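Local coordinates for zinc finger (CCCH type) motif-containing protein (Toxoplasma gondii, PDB 7NG2) that probably reads N6-methyladenosine in messenger RNA through its YTH domain, the part modelled here, linking the mark to cleavage and polyadenylation, at residues Gly70-Ser76 and Phe98-Lys104. Residues are numbered along the deposited sequence.
Sequences GFGRMMS and FRVMWLK
Start with Met75, Phe71 and Arg99, which bury 83 to 88 Å² each where extended Gly70-Met74 runs antiparallel to Phe98-Lys104, the short axes 4.3 Å apart at closest and their N-to-C directions 144° apart. Arg73 and Met101 form a hydrogen-bonded pair, N to O 2.9 Å both ways; Gly72-Trp102 and Met74-Val100 are non-hydrogen-bonded pairs, CA-CA 4.0 and 4.7 Å. At Phe71 the register slips by one in a classic beta bulge: Phe71 O accepts from Leu103 N (2.8 Å) and Lys104 N (3.2 Å), while Phe71 N donates to Lys104 O (3.1 Å). Leu103 supplies the helical-type backbone angles (-112/-16). With chi1 p, the Phe71 ring reaches Lys104 CB from CE1 (3.6 Å) and Leu103 CB from CE2 (3.8 Å), and packs against helix 137-149. These are neighbouring strands of the central mixed sheet of the YTH domain, a PUA-clan fold; strand 55-62 flanks Gly70-Met74 on its other edge. Gly72 has no room for a CB, which would clash with Met101 O and Val100 CG1. Past the bulge, Met75 N donates to Arg99 O (2.8 Å), and its mmm side chain puts CE 3.6 Å from Met101 CE. Met75 O lies over one face of the Arg99 guanidinium. Ser76, chi1 p, takes Arg99 N on OG at 3.0 Å. On the Val100 face, all-trans Met74 sets SD 4.9 Å from the Phe98 ring centroid, a Met-aromatic contact.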
# COMPACT_ATOMS: atom_id res chain seq x y z
N GLY A 70 -4.17 -4.87 5.06
CA GLY A 70 -3.55 -3.89 5.93
C GLY A 70 -3.01 -2.74 5.11
O GLY A 70 -3.31 -2.58 3.94
N PHE A 71 -2.19 -1.93 5.77
CA PHE A 71 -1.60 -0.79 5.10
C PHE A 71 -0.26 -0.46 5.72
O PHE A 71 0.05 -0.86 6.84
CB PHE A 71 -2.54 0.44 5.05
CG PHE A 71 -2.80 1.08 6.40
CD1 PHE A 71 -3.85 0.64 7.19
CD2 PHE A 71 -2.03 2.16 6.84
CE1 PHE A 71 -4.12 1.25 8.41
CE2 PHE A 71 -2.30 2.75 8.06
CZ PHE A 71 -3.35 2.30 8.85
N GLY A 72 0.55 0.26 4.94
CA GLY A 72 1.87 0.65 5.40
C GLY A 72 2.26 2.00 4.84
O GLY A 72 1.57 2.57 4.01
N ARG A 73 3.38 2.52 5.34
CA ARG A 73 3.94 3.78 4.88
C ARG A 73 5.18 3.49 4.03
O ARG A 73 6.03 2.68 4.42
CB ARG A 73 4.32 4.67 6.07
CG ARG A 73 4.84 6.04 5.67
CD ARG A 73 5.29 6.83 6.89
NE ARG A 73 5.63 8.22 6.56
CZ ARG A 73 6.83 8.62 6.15
NH1 ARG A 73 7.81 7.75 6.01
NH2 ARG A 73 7.04 9.92 5.89
N MET A 74 5.26 4.13 2.87
CA MET A 74 6.48 4.09 2.08
C MET A 74 7.57 4.86 2.82
O MET A 74 7.39 6.02 3.17
CB MET A 74 6.22 4.72 0.72
CG MET A 74 7.38 4.68 -0.24
SD MET A 74 6.87 5.38 -1.81
CE MET A 74 8.36 5.17 -2.77
N MET A 75 8.71 4.21 3.06
CA MET A 75 9.76 4.77 3.90
C MET A 75 10.99 5.23 3.14
O MET A 75 11.82 5.94 3.71
CB MET A 75 10.20 3.74 4.95
CG MET A 75 9.08 3.23 5.85
SD MET A 75 8.24 4.51 6.80
CE MET A 75 9.56 5.04 7.90
N SER A 76 11.14 4.83 1.88
CA SER A 76 12.31 5.20 1.12
C SER A 76 11.95 5.21 -0.35
O SER A 76 10.94 4.64 -0.77
CB SER A 76 13.48 4.22 1.36
OG SER A 76 13.33 3.03 0.58
N PHE A 98 11.88 -0.84 -2.35
CA PHE A 98 11.85 0.28 -1.43
C PHE A 98 11.33 -0.19 -0.08
O PHE A 98 10.66 -1.22 0.04
CB PHE A 98 11.02 1.46 -1.96
CG PHE A 98 9.60 1.12 -2.35
CD1 PHE A 98 8.57 1.21 -1.43
CD2 PHE A 98 9.29 0.73 -3.65
CE1 PHE A 98 7.27 0.93 -1.79
CE2 PHE A 98 7.99 0.44 -4.01
CZ PHE A 98 6.97 0.54 -3.07
N ARG A 99 11.68 0.57 0.96
CA ARG A 99 11.29 0.21 2.31
C ARG A 99 9.84 0.58 2.57
O ARG A 99 9.35 1.63 2.14
CB ARG A 99 12.20 0.91 3.33
CG ARG A 99 13.54 0.22 3.51
CD ARG A 99 14.31 0.77 4.70
NE ARG A 99 14.72 2.16 4.50
CZ ARG A 99 14.35 3.17 5.27
NH1 ARG A 99 13.54 2.96 6.31
NH2 ARG A 99 14.78 4.40 5.01
N VAL A 100 9.15 -0.30 3.30
CA VAL A 100 7.78 -0.10 3.74
C VAL A 100 7.72 -0.41 5.23
O VAL A 100 8.34 -1.37 5.69
CB VAL A 100 6.80 -1.01 2.97
CG1 VAL A 100 5.37 -0.86 3.50
CG2 VAL A 100 6.85 -0.70 1.49
N MET A 101 6.97 0.39 5.97
CA MET A 101 6.67 0.13 7.37
C MET A 101 5.21 -0.27 7.44
O MET A 101 4.32 0.55 7.20
CB MET A 101 6.93 1.39 8.20
CG MET A 101 6.47 1.32 9.65
SD MET A 101 6.77 2.85 10.58
CE MET A 101 8.56 2.88 10.65
N TRP A 102 4.94 -1.54 7.74
CA TRP A 102 3.56 -1.96 7.90
C TRP A 102 2.99 -1.33 9.16
O TRP A 102 3.62 -1.34 10.22
CB TRP A 102 3.46 -3.49 7.94
CG TRP A 102 3.48 -4.09 6.56
CD1 TRP A 102 4.56 -4.23 5.73
CD2 TRP A 102 2.35 -4.63 5.85
NE1 TRP A 102 4.17 -4.82 4.55
CE2 TRP A 102 2.83 -5.07 4.60
CE3 TRP A 102 0.99 -4.77 6.15
CZ2 TRP A 102 1.99 -5.66 3.65
CZ3 TRP A 102 0.17 -5.35 5.21
CH2 TRP A 102 0.67 -5.79 3.97
N LEU A 103 1.81 -0.72 9.02
CA LEU A 103 1.17 0.00 10.11
C LEU A 103 -0.09 -0.68 10.61
O LEU A 103 -0.58 -0.33 11.70
CB LEU A 103 0.83 1.43 9.66
CG LEU A 103 2.07 2.25 9.31
CD1 LEU A 103 1.71 3.58 8.66
CD2 LEU A 103 2.93 2.47 10.56
N LYS A 104 -0.65 -1.62 9.85
CA LYS A 104 -1.77 -2.42 10.31
C LYS A 104 -1.80 -3.69 9.48
O LYS A 104 -1.57 -3.65 8.27
CB LYS A 104 -3.10 -1.69 10.12
CG LYS A 104 -4.32 -2.42 10.68
CD LYS A 104 -4.25 -2.55 12.19
CE LYS A 104 -5.52 -3.17 12.77
NZ LYS A 104 -5.54 -3.03 14.27
O HOH W 1 16.10 1.72 1.35